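Local coordinates for protein salmonella plasmid virulence: SpvB (Salmonella typhimurium, PDB 6P0X) that probably transfers ADP-ribose from NAD(+) to an arginine of host actin as a secreted Salmonella toxin, of which this chain is the N-terminal domain, at residues M54-R59 with D135-H140; D77-V82 with S120-E125; T166-V171 with Y274-E279; D192-N197 with R281-C286. All coordinates share one frame; numbering follows the deposited sequence.

Interaction 1: M54-R59 with D135-H140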
# COMPACT_ATOMS: atom_id res chain seq x y z
N MET A 54 1.10 -1.16 5.70
CA MET A 54 2.10 -2.14 6.10
C MET A 54 2.86 -2.65 4.88
O MET A 54 2.31 -2.75 3.77
CB MET A 54 1.43 -3.30 6.83
CG MET A 54 2.37 -4.38 7.32
SD MET A 54 1.51 -5.57 8.37
CE MET A 54 0.51 -6.41 7.14
N SER A 55 4.14 -2.98 5.08
CA SER A 55 4.97 -3.45 3.98
C SER A 55 6.11 -4.31 4.50
O SER A 55 6.47 -4.25 5.68
CB SER A 55 5.54 -2.27 3.17
OG SER A 55 6.49 -1.56 3.94
N ILE A 56 6.66 -5.11 3.60
CA ILE A 56 7.96 -5.75 3.78
C ILE A 56 8.94 -5.00 2.89
O ILE A 56 8.60 -4.60 1.77
CB ILE A 56 7.91 -7.25 3.43
CG1 ILE A 56 6.84 -7.97 4.26
CG2 ILE A 56 9.27 -7.89 3.66
CD1 ILE A 56 6.99 -7.81 5.76
N ALA A 57 10.17 -4.79 3.37
CA ALA A 57 11.11 -3.96 2.63
C ALA A 57 12.51 -4.54 2.70
O ALA A 57 12.87 -5.24 3.65
CB ALA A 57 11.12 -2.52 3.16
N ARG A 58 13.30 -4.23 1.68
CA ARG A 58 14.72 -4.54 1.70
C ARG A 58 15.47 -3.49 2.51
O ARG A 58 15.16 -2.30 2.44
CB ARG A 58 15.29 -4.61 0.28
CG ARG A 58 14.74 -5.75 -0.55
CD ARG A 58 15.50 -5.89 -1.86
NE ARG A 58 14.87 -6.88 -2.73
CZ ARG A 58 15.31 -8.12 -2.89
NH1 ARG A 58 16.39 -8.54 -2.25
NH2 ARG A 58 14.66 -8.95 -3.70
N ARG A 59 16.44 -3.94 3.30
CA ARG A 59 17.22 -3.03 4.12
C ARG A 59 18.14 -2.17 3.26
O ARG A 59 18.65 -2.61 2.23
CB ARG A 59 18.05 -3.83 5.12
CG ARG A 59 18.56 -3.02 6.29
CD ARG A 59 19.50 -3.84 7.16
NE ARG A 59 19.85 -3.14 8.39
CZ ARG A 59 20.61 -3.64 9.35
NH1 ARG A 59 21.12 -4.86 9.23
NH2 ARG A 59 20.87 -2.93 10.43
N ASP A 135 7.60 -12.93 -6.93
CA ASP A 135 7.86 -13.02 -5.50
C ASP A 135 6.96 -12.09 -4.71
O ASP A 135 6.64 -10.98 -5.15
CB ASP A 135 9.34 -12.71 -5.21
CG ASP A 135 9.73 -11.29 -5.57
OD1 ASP A 135 9.26 -10.77 -6.61
OD2 ASP A 135 10.54 -10.69 -4.83
N PHE A 136 6.56 -12.55 -3.52
CA PHE A 136 5.67 -11.79 -2.64
C PHE A 136 5.84 -12.31 -1.22
O PHE A 136 6.60 -13.25 -0.97
CB PHE A 136 4.21 -11.88 -3.11
CG PHE A 136 3.71 -13.29 -3.24
CD1 PHE A 136 3.13 -13.94 -2.16
CD2 PHE A 136 3.79 -13.96 -4.45
CE1 PHE A 136 2.65 -15.23 -2.28
CE2 PHE A 136 3.32 -15.25 -4.57
CZ PHE A 136 2.75 -15.89 -3.49
N TRP A 137 5.14 -11.68 -0.27
CA TRP A 137 5.25 -12.06 1.13
C TRP A 137 3.89 -12.42 1.70
O TRP A 137 2.86 -11.87 1.30
CB TRP A 137 5.89 -10.93 1.96
CG TRP A 137 7.34 -10.70 1.65
CD1 TRP A 137 7.85 -10.03 0.58
CD2 TRP A 137 8.47 -11.15 2.42
NE1 TRP A 137 9.22 -10.03 0.63
CE2 TRP A 137 9.63 -10.71 1.74
CE3 TRP A 137 8.61 -11.88 3.60
CZ2 TRP A 137 10.91 -10.98 2.22
CZ3 TRP A 137 9.89 -12.14 4.07
CH2 TRP A 137 11.02 -11.70 3.38
N LEU A 138 3.90 -13.35 2.65
CA LEU A 138 2.70 -13.80 3.35
C LEU A 138 2.94 -13.71 4.85
O LEU A 138 3.90 -14.29 5.36
CB LEU A 138 2.33 -15.24 2.96
CG LEU A 138 1.04 -15.79 3.56
CD1 LEU A 138 -0.18 -15.14 2.93
CD2 LEU A 138 0.98 -17.30 3.41
N LEU A 139 2.07 -12.98 5.55
CA LEU A 139 2.23 -12.73 6.97
C LEU A 139 1.00 -13.21 7.74
O LEU A 139 -0.12 -12.78 7.45
CB LEU A 139 2.45 -11.24 7.25
CG LEU A 139 2.40 -10.84 8.73
CD1 LEU A 139 3.54 -11.51 9.49
CD2 LEU A 139 2.46 -9.34 8.90
N HIS A 140 1.22 -14.07 8.73
CA HIS A 140 0.17 -14.48 9.66
C HIS A 140 0.51 -13.83 10.99
O HIS A 140 1.38 -14.32 11.73
CB HIS A 140 0.10 -16.00 9.77
CG HIS A 140 -1.10 -16.51 10.51
ND1 HIS A 140 -1.14 -17.74 11.11
CD2 HIS A 140 -2.31 -15.94 10.73
CE1 HIS A 140 -2.32 -17.92 11.68
NE2 HIS A 140 -3.05 -16.84 11.46
O HOH W 1 12.41 -8.66 -5.74
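The indole of Trp137 carries Ile56 on one face: the CG2 methyl of Ile56 sits 3.5 Å from the centroid of the five-membered ring, 16° off its normal, a CH-pi contact. CE2 of Trp137 is nearest, 3.4 Å from Ile56 CG2. With CG1 beside the backbone N (chi1 -56°), the CG2 branch of Ile56 is turned to the ring, while Ile56 CG1 lies 3.8 Å from Trp137 CG; the two side chains meet at about a right angle. Tyr126 stacks on the same indole, and Trp169 and Phe73 meet it edge-to-face. No backbone bond joins the two strands. Strand 55-58 pairs with 165-175, 165-175 with 146-149, and 146-149 with 135-140, all antiparallel, so Ile56 and Trp137 come from strands separated by two others in a curled antiparallel array. At one end of the contact Met54 crosses Leu139 aslant, its SD and CE each 3.9 Å from CD2 of Leu139; a bend at the last torsion of Met54 (chi3 71°) brings the terminal methyl there. At the other end a water lies in the guanidinium plane of Arg58, accepting from NH2 of Arg58 at 3.1 Å and standing 2.9 Å from OD2 of Asp135. It bridges opposite charges whose nearest atoms, Arg58 NH2 and Asp135 OD2, are 4.6 Å apart. Arg58 also forms a salt bridge with Asp71, and Tyr126 OH reaches Asp135 OD2.

Interaction 2: D77-V82 with S120-E125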
# COMPACT_ATOMS: atom_id res chain seq x y z
N ASP A 77 7.38 -3.99 11.14
CA ASP A 77 7.72 -2.87 12.01
C ASP A 77 9.15 -2.39 11.80
O ASP A 77 9.71 -1.73 12.68
CB ASP A 77 7.48 -3.26 13.47
CG ASP A 77 6.02 -3.53 13.75
OD1 ASP A 77 5.22 -2.57 13.70
OD2 ASP A 77 5.66 -4.70 14.01
N GLY A 78 9.75 -2.69 10.65
CA GLY A 78 11.11 -2.29 10.37
C GLY A 78 12.19 -3.13 11.01
O GLY A 78 13.37 -2.78 10.88
N GLU A 79 11.84 -4.22 11.69
CA GLU A 79 12.84 -5.04 12.37
C GLU A 79 13.66 -5.82 11.35
O GLU A 79 13.15 -6.28 10.33
CB GLU A 79 12.16 -5.99 13.35
CG GLU A 79 11.36 -7.12 12.70
CD GLU A 79 9.94 -6.72 12.34
OE1 GLU A 79 9.72 -5.56 11.95
OE2 GLU A 79 9.04 -7.58 12.45
N VAL A 80 14.96 -5.96 11.65
CA VAL A 80 15.84 -6.72 10.77
C VAL A 80 15.46 -8.20 10.82
O VAL A 80 15.26 -8.77 11.89
CB VAL A 80 17.31 -6.51 11.17
CG1 VAL A 80 18.22 -7.39 10.32
CG2 VAL A 80 17.69 -5.05 11.02
N LEU A 81 15.34 -8.81 9.65
CA LEU A 81 14.92 -10.19 9.52
C LEU A 81 16.10 -11.11 9.24
O LEU A 81 17.17 -10.68 8.82
CB LEU A 81 13.88 -10.34 8.41
CG LEU A 81 12.56 -9.59 8.58
CD1 LEU A 81 11.73 -9.71 7.31
CD2 LEU A 81 11.80 -10.11 9.79
N VAL A 82 15.87 -12.40 9.48
CA VAL A 82 16.84 -13.44 9.18
C VAL A 82 16.06 -14.71 8.86
O VAL A 82 14.95 -14.92 9.37
CB VAL A 82 17.83 -13.66 10.36
CG1 VAL A 82 17.09 -14.16 11.60
CG2 VAL A 82 18.95 -14.61 9.96
N SER A 120 8.65 -11.10 18.46
CA SER A 120 7.53 -11.20 17.53
C SER A 120 6.71 -12.43 17.88
O SER A 120 7.16 -13.32 18.60
CB SER A 120 8.01 -11.27 16.08
OG SER A 120 8.52 -12.55 15.79
N PHE A 121 5.47 -12.45 17.39
CA PHE A 121 4.63 -13.65 17.45
C PHE A 121 3.85 -13.76 16.14
O PHE A 121 2.63 -13.59 16.09
CB PHE A 121 3.70 -13.63 18.67
CG PHE A 121 3.25 -15.00 19.09
CD1 PHE A 121 2.16 -15.60 18.49
CD2 PHE A 121 3.94 -15.69 20.08
CE1 PHE A 121 1.75 -16.87 18.88
CE2 PHE A 121 3.53 -16.96 20.47
CZ PHE A 121 2.44 -17.55 19.87
N TYR A 122 4.55 -14.01 15.05
CA TYR A 122 3.90 -14.16 13.76
C TYR A 122 4.62 -15.23 12.94
O TYR A 122 5.64 -15.79 13.36
CB TYR A 122 3.85 -12.83 13.01
CG TYR A 122 5.18 -12.18 12.68
CD1 TYR A 122 6.08 -12.78 11.81
CD2 TYR A 122 5.51 -10.94 13.21
CE1 TYR A 122 7.29 -12.18 11.50
CE2 TYR A 122 6.72 -10.33 12.90
CZ TYR A 122 7.60 -10.96 12.04
OH TYR A 122 8.81 -10.36 11.73
N ARG A 123 4.08 -15.51 11.76
CA ARG A 123 4.74 -16.36 10.77
C ARG A 123 4.85 -15.57 9.48
O ARG A 123 3.83 -15.27 8.85
CB ARG A 123 4.01 -17.68 10.55
CG ARG A 123 4.84 -18.63 9.69
CD ARG A 123 4.07 -19.84 9.19
NE ARG A 123 4.92 -20.70 8.37
CZ ARG A 123 5.80 -21.57 8.86
NH1 ARG A 123 5.94 -21.73 10.17
NH2 ARG A 123 6.53 -22.30 8.03
N LEU A 124 6.07 -15.22 9.09
CA LEU A 124 6.33 -14.44 7.89
C LEU A 124 7.06 -15.29 6.87
O LEU A 124 8.06 -15.95 7.21
CB LEU A 124 7.14 -13.19 8.23
CG LEU A 124 7.50 -12.24 7.09
CD1 LEU A 124 6.25 -11.63 6.47
CD2 LEU A 124 8.43 -11.15 7.61
N GLU A 125 6.59 -15.28 5.62
CA GLU A 125 7.14 -16.12 4.57
C GLU A 125 7.37 -15.32 3.30
O GLU A 125 6.57 -14.45 2.95
CB GLU A 125 6.22 -17.30 4.26
CG GLU A 125 5.96 -18.21 5.43
CD GLU A 125 4.91 -19.25 5.11
OE1 GLU A 125 4.08 -18.98 4.22
OE2 GLU A 125 4.92 -20.32 5.75
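Glu79 and Tyr122 run at each other from opposite directions, and the phenol OH of Tyr122 donates to OE2 of Glu79 at 2.9 Å. The contact bridges strands 81-83 and 123-129, which flank strand 107-115 and pair antiparallel with it in the curled antiparallel array; the side chains therefore span a whole intervening strand. Glu79 OE2 approaches the edge of the Tyr122 ring near its plane, while the carboxylate itself is rotated 58° from that plane. The hydroxyl meets OE2 on its anti side, 30° out of the carboxylate plane. Two turns of the Glu79 chain make this possible: CG lies between the backbone N and the carbonyl carbon, and the chain then bends at chi2 (-85°). The other oxygen is held from within the same loop, since the backbone N of Asp77 donates to OE1 of Glu79 at 2.9 Å on the syn lone pair. With both oxygens engaged, the carboxylate has little freedom to rotate. Next to this polar pair is an apolar one. Leu81 meets Leu124 at about a right angle and passes Tyr122 on a slant. Phe73 touches Leu81, and Trp137 and Leu139 of strand 135-140 touch Leu124. The two methyls of Leu81 divide the work: CD1 of Leu81 packs against CD2 of Leu124 at 3.6 Å, while CD2 of Leu81 comes within 3.6 Å of OH of Tyr122.

Interaction 3: T166-V171 with Y274-E279. With AKR (acrylic acid), chain C.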
# COMPACT_ATOMS: atom_id res chain seq x y z
N THR A 166 12.45 -5.82 -6.46
CA THR A 166 11.45 -5.15 -5.64
C THR A 166 12.08 -4.70 -4.33
O THR A 166 12.72 -5.49 -3.63
CB THR A 166 10.26 -6.07 -5.37
OG1 THR A 166 9.52 -6.24 -6.58
CG2 THR A 166 9.35 -5.47 -4.31
N ALA A 167 11.90 -3.42 -4.02
CA ALA A 167 12.36 -2.83 -2.77
C ALA A 167 11.32 -2.90 -1.67
O ALA A 167 11.67 -3.00 -0.49
CB ALA A 167 12.75 -1.36 -3.01
N GLN A 168 10.04 -2.85 -2.04
CA GLN A 168 8.95 -2.82 -1.07
C GLN A 168 7.78 -3.64 -1.58
O GLN A 168 7.32 -3.43 -2.70
CB GLN A 168 8.50 -1.38 -0.81
CG GLN A 168 9.38 -0.61 0.13
CD GLN A 168 8.89 0.81 0.33
OE1 GLN A 168 7.76 1.14 -0.04
NE2 GLN A 168 9.74 1.66 0.90
N TRP A 169 7.32 -4.59 -0.77
CA TRP A 169 6.08 -5.32 -1.01
C TRP A 169 5.02 -4.71 -0.10
O TRP A 169 5.10 -4.82 1.13
CB TRP A 169 6.24 -6.81 -0.74
CG TRP A 169 7.26 -7.50 -1.60
CD1 TRP A 169 7.01 -8.25 -2.72
CD2 TRP A 169 8.68 -7.52 -1.41
NE1 TRP A 169 8.19 -8.73 -3.23
CE2 TRP A 169 9.23 -8.30 -2.45
CE3 TRP A 169 9.54 -6.96 -0.46
CZ2 TRP A 169 10.60 -8.52 -2.57
CZ3 TRP A 169 10.90 -7.18 -0.58
CH2 TRP A 169 11.41 -7.96 -1.63
N LEU A 170 4.02 -4.06 -0.71
CA LEU A 170 2.97 -3.38 0.03
C LEU A 170 1.82 -4.33 0.31
O LEU A 170 1.49 -5.18 -0.53
CB LEU A 170 2.47 -2.17 -0.77
CG LEU A 170 3.55 -1.24 -1.34
CD1 LEU A 170 2.92 -0.12 -2.14
CD2 LEU A 170 4.41 -0.68 -0.22
N VAL A 171 1.21 -4.19 1.49
CA VAL A 171 0.10 -5.06 1.85
C VAL A 171 -1.01 -4.90 0.81
O VAL A 171 -1.42 -3.79 0.47
CB VAL A 171 -0.40 -4.77 3.27
CG1 VAL A 171 -0.90 -3.34 3.42
CG2 VAL A 171 -1.50 -5.76 3.65
N TYR A 274 16.69 7.66 -3.95
CA TYR A 274 17.64 6.78 -4.61
C TYR A 274 18.27 5.71 -3.73
O TYR A 274 19.16 5.00 -4.23
CB TYR A 274 18.78 7.61 -5.23
CG TYR A 274 18.36 8.62 -6.28
CD1 TYR A 274 18.16 8.25 -7.60
CD2 TYR A 274 18.17 9.96 -5.94
CE1 TYR A 274 17.79 9.17 -8.55
CE2 TYR A 274 17.80 10.89 -6.89
CZ TYR A 274 17.61 10.49 -8.19
OH TYR A 274 17.25 11.41 -9.14
N ASN A 275 17.88 5.56 -2.46
CA ASN A 275 18.63 4.62 -1.63
C ASN A 275 18.33 3.16 -1.95
O ASN A 275 18.95 2.28 -1.36
CB ASN A 275 18.41 4.91 -0.14
CG ASN A 275 17.00 4.66 0.32
OD1 ASN A 275 16.09 4.45 -0.49
ND2 ASN A 275 16.78 4.77 1.62
N TYR A 276 17.37 2.87 -2.83
CA TYR A 276 17.11 1.50 -3.24
C TYR A 276 17.87 1.09 -4.50
O TYR A 276 17.73 -0.05 -4.95
CB TYR A 276 15.62 1.27 -3.45
CG TYR A 276 14.82 1.22 -2.17
CD1 TYR A 276 15.10 0.28 -1.19
CD2 TYR A 276 13.75 2.08 -1.96
CE1 TYR A 276 14.36 0.22 -0.02
CE2 TYR A 276 13.01 2.03 -0.80
CZ TYR A 276 13.32 1.10 0.17
OH TYR A 276 12.58 1.05 1.33
N GLY A 277 18.63 1.99 -5.11
CA GLY A 277 19.38 1.66 -6.30
C GLY A 277 18.70 2.02 -7.60
O GLY A 277 19.25 1.72 -8.67
N PHE A 278 17.51 2.62 -7.55
CA PHE A 278 16.84 3.14 -8.73
C PHE A 278 16.05 4.37 -8.32
O PHE A 278 15.80 4.60 -7.13
CB PHE A 278 15.92 2.08 -9.38
CG PHE A 278 14.93 1.47 -8.43
CD1 PHE A 278 13.67 2.03 -8.25
CD2 PHE A 278 15.24 0.31 -7.72
CE1 PHE A 278 12.75 1.47 -7.38
CE2 PHE A 278 14.32 -0.26 -6.85
CZ PHE A 278 13.08 0.32 -6.68
N GLU A 279 15.65 5.16 -9.31
CA GLU A 279 14.98 6.42 -9.04
C GLU A 279 13.52 6.17 -8.66
O GLU A 279 12.82 5.37 -9.28
CB GLU A 279 15.05 7.35 -10.26
CG GLU A 279 14.28 8.66 -10.11
CD GLU A 279 14.72 9.74 -11.11
OE1 GLU A 279 14.38 10.92 -10.90
OE2 GLU A 279 15.37 9.39 -12.12
CA AKR C . 10.59 5.21 -1.02
CB AKR C . 11.74 5.24 -0.38
C AKR C . 9.29 5.23 -0.22
O AKR C . 9.32 4.82 0.97
OXT AKR C . 8.20 5.63 -0.75
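Tyr276 reaches across to Ala167 and Gln168, and every part of its side chain finds something to touch. At the root, CB of Tyr276 lies 3.9 Å from CB of Ala167. Its first torsion (chi1 -72°) sets CG anti to the carbonyl carbon, which swings the ring along the Ala167 methyl. That methyl sits over one face, displaced from the middle: CB of Ala167 is 3.5 Å from the Tyr276 ring centroid, 17° off the normal, a CH-pi contact with CG and CD1 nearest. The opposite face is met by the side-chain oxygen of Asn275. Further out, CE2 of Tyr276 comes within 3.5 Å of CB of the bound acrylic acid. At the tip, OH of Tyr276 accepts a nearly straight hydrogen bond from NE2 of Gln168, 2.9 Å long with a 164° angle at the hydrogen. The Gln168 amide stands perpendicular to the tyrosine ring, yet the hydroxyl lies close to the amide plane. The same NE2 of Gln168 also donates to O of acrylic acid at 3.2 Å. One amide nitrogen thus links the tyrosine to the ligand, in a pocket completed by Met208 and Leu273. Phe278 adds its CZ, 4.0 Å from CB of Ala167. Tyr276 is carried on a type I beta turn, Tyr274 to Gly277, between the hairpin strands 271-273 and 280-282. Ala167 and Gln168 form a classic beta bulge opposite Leu157 of strand 156-159, at the corner where strand 165-175 turns, with strand 55-58 pairing alongside.

Interaction 4: D192-N197 with R281-C286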
# COMPACT_ATOMS: atom_id res chain seq x y z
N ASP A 192 1.53 12.55 -15.96
CA ASP A 192 0.36 13.39 -16.18
C ASP A 192 0.58 14.78 -15.58
O ASP A 192 0.98 14.91 -14.42
CB ASP A 192 -0.88 12.75 -15.55
CG ASP A 192 -1.24 11.43 -16.20
OD1 ASP A 192 -0.64 11.09 -17.23
OD2 ASP A 192 -2.13 10.74 -15.66
N ASN A 193 0.34 15.80 -16.40
CA ASN A 193 0.44 17.21 -16.00
C ASN A 193 1.86 17.61 -15.61
O ASN A 193 2.05 18.59 -14.89
CB ASN A 193 -0.54 17.54 -14.87
CG ASN A 193 -1.98 17.28 -15.26
OD1 ASN A 193 -2.43 17.69 -16.33
ND2 ASN A 193 -2.71 16.59 -14.39
N VAL A 194 2.86 16.88 -16.08
CA VAL A 194 4.26 17.17 -15.79
C VAL A 194 4.92 17.64 -17.07
O VAL A 194 4.82 16.98 -18.12
CB VAL A 194 4.99 15.94 -15.21
CG1 VAL A 194 6.45 16.26 -14.96
CG2 VAL A 194 4.32 15.47 -13.92
N ASP A 195 5.59 18.79 -17.00
CA ASP A 195 6.39 19.28 -18.13
C ASP A 195 7.65 18.43 -18.24
O ASP A 195 8.54 18.51 -17.40
CB ASP A 195 6.73 20.75 -17.93
CG ASP A 195 7.56 21.32 -19.06
OD1 ASP A 195 7.57 20.72 -20.15
OD2 ASP A 195 8.21 22.36 -18.84
N LEU A 196 7.72 17.61 -19.29
CA LEU A 196 8.79 16.62 -19.43
C LEU A 196 10.07 17.20 -20.01
O LEU A 196 10.93 16.43 -20.46
CB LEU A 196 8.30 15.46 -20.30
CG LEU A 196 7.10 14.69 -19.74
CD1 LEU A 196 6.76 13.51 -20.63
CD2 LEU A 196 7.38 14.23 -18.32
N ASN A 197 10.23 18.52 -20.01
CA ASN A 197 11.44 19.16 -20.51
C ASN A 197 12.39 19.50 -19.37
O ASN A 197 12.02 19.49 -18.19
CB ASN A 197 11.09 20.42 -21.31
CG ASN A 197 10.23 20.13 -22.52
OD1 ASN A 197 10.44 19.14 -23.22
ND2 ASN A 197 9.26 21.00 -22.78
N ARG A 281 10.54 8.84 -8.10
CA ARG A 281 10.18 10.25 -8.17
C ARG A 281 8.73 10.43 -7.73
O ARG A 281 7.87 9.61 -8.06
CB ARG A 281 10.38 10.79 -9.59
CG ARG A 281 10.20 12.29 -9.73
CD ARG A 281 11.07 12.83 -10.86
NE ARG A 281 11.04 14.29 -10.96
CZ ARG A 281 11.75 15.10 -10.18
NH1 ARG A 281 12.55 14.61 -9.24
NH2 ARG A 281 11.67 16.42 -10.35
N LEU A 282 8.47 11.50 -6.97
CA LEU A 282 7.14 11.79 -6.46
C LEU A 282 6.64 13.10 -7.06
O LEU A 282 7.26 14.15 -6.86
CB LEU A 282 7.12 11.86 -4.93
CG LEU A 282 7.01 10.52 -4.19
CD1 LEU A 282 8.36 9.83 -4.12
CD2 LEU A 282 6.42 10.72 -2.80
N HIS A 283 5.51 13.03 -7.77
CA HIS A 283 4.88 14.20 -8.34
C HIS A 283 3.54 14.52 -7.70
O HIS A 283 2.93 15.54 -8.04
CB HIS A 283 4.67 14.01 -9.85
CG HIS A 283 5.93 14.07 -10.66
ND1 HIS A 283 6.63 15.24 -10.86
CD2 HIS A 283 6.60 13.11 -11.33
CE1 HIS A 283 7.68 15.00 -11.62
NE2 HIS A 283 7.69 13.71 -11.92
N ARG A 284 3.05 13.68 -6.79
CA ARG A 284 1.67 13.76 -6.34
C ARG A 284 1.59 14.12 -4.86
O ARG A 284 2.51 13.83 -4.08
CB ARG A 284 0.94 12.43 -6.58
CG ARG A 284 1.10 11.87 -7.99
CD ARG A 284 0.84 12.92 -9.05
NE ARG A 284 1.46 12.55 -10.33
CZ ARG A 284 1.37 13.28 -11.44
NH1 ARG A 284 1.98 12.86 -12.55
NH2 ARG A 284 0.68 14.41 -11.45
N LEU A 285 0.48 14.76 -4.51
CA LEU A 285 0.10 15.05 -3.13
C LEU A 285 -1.32 14.57 -2.94
O LEU A 285 -2.20 14.86 -3.76
CB LEU A 285 0.17 16.54 -2.81
CG LEU A 285 1.50 17.20 -2.50
CD1 LEU A 285 1.38 18.69 -2.71
CD2 LEU A 285 1.91 16.89 -1.06
N CYS A 286 -1.56 13.82 -1.86
CA CYS A 286 -2.92 13.43 -1.55
C CYS A 286 -3.71 14.65 -1.10
O CYS A 286 -3.38 15.28 -0.09
CB CYS A 286 -2.95 12.35 -0.47
SG CYS A 286 -4.63 11.91 0.04
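The carbonyl oxygen of Asp192 is gripped by both terminal nitrogens of Arg284. NH1 of Arg284 reaches Asp192 O at 2.9 Å, in the carbonyl plane and on a lone pair; NH2 of Arg284 reaches the same Asp192 O at 3.0 Å, tilted 24° from that plane. The grip is end-on, through NH1 and NH2, with the oxygen almost in the guanidinium plane; both bonds are moderately bent. A turn early in the arginine (chi2 -49°) folds the chain back, and CB of His283 lies over one face of the guanidinium. Two further partners fix the group: Arg284 NE forms a salt bridge with Glu189, and Arg284 NH2 also donates to the backbone O of Leu265. Glu189 accepts from the backbone N of His283 as well, and so ties neighbouring residues together. In the fold, residues 192-197 belong to the long loop after strand 181-188, whereas 281-286 runs out of strand 280-282, the second strand of a two-stranded antiparallel hairpin. Val194 fills the angle between the two side chains that follow that strand. Its CG2 lies over the centre of the imidazole, 3.9 Å from the His283 ring centroid and 13° off the normal, in a CH-pi contact. The same methyl is 3.8 Å from NH1 of Arg284, and the other methyl, CG1 of Val194, is 3.8 Å from CE1 of His283. Valine and imidazole meet at about a right angle. On the polar side of the ring, NE2 of His283 is hydrogen-bonded to NE of Arg205, an arrangement that would probably favour a neutral imidazole.

How the interactions relate
Interactions 1 and 2 share one region of the antiparallel strands: their centres are about 9 Å apart, and neighbouring strands 123-129 and 135-140 join them through His140 N to Arg123 O at 2.9 Å. Interaction 3 is tied to interaction 1 through strands 55-58 and 165-175, where Ile56 O lies 2.8 Å from Trp169 N; their centres are about 12 Å apart. Interaction 3 touches acrylic acid directly, while Met54 of interaction 1 is about 8 Å from a bound acrylic acid. Interaction 4 lies across the chain's centre from interactions 1 and 2, about 28 and 35 Å away between centres, but 274-279 and 281-286 almost adjoin in sequence.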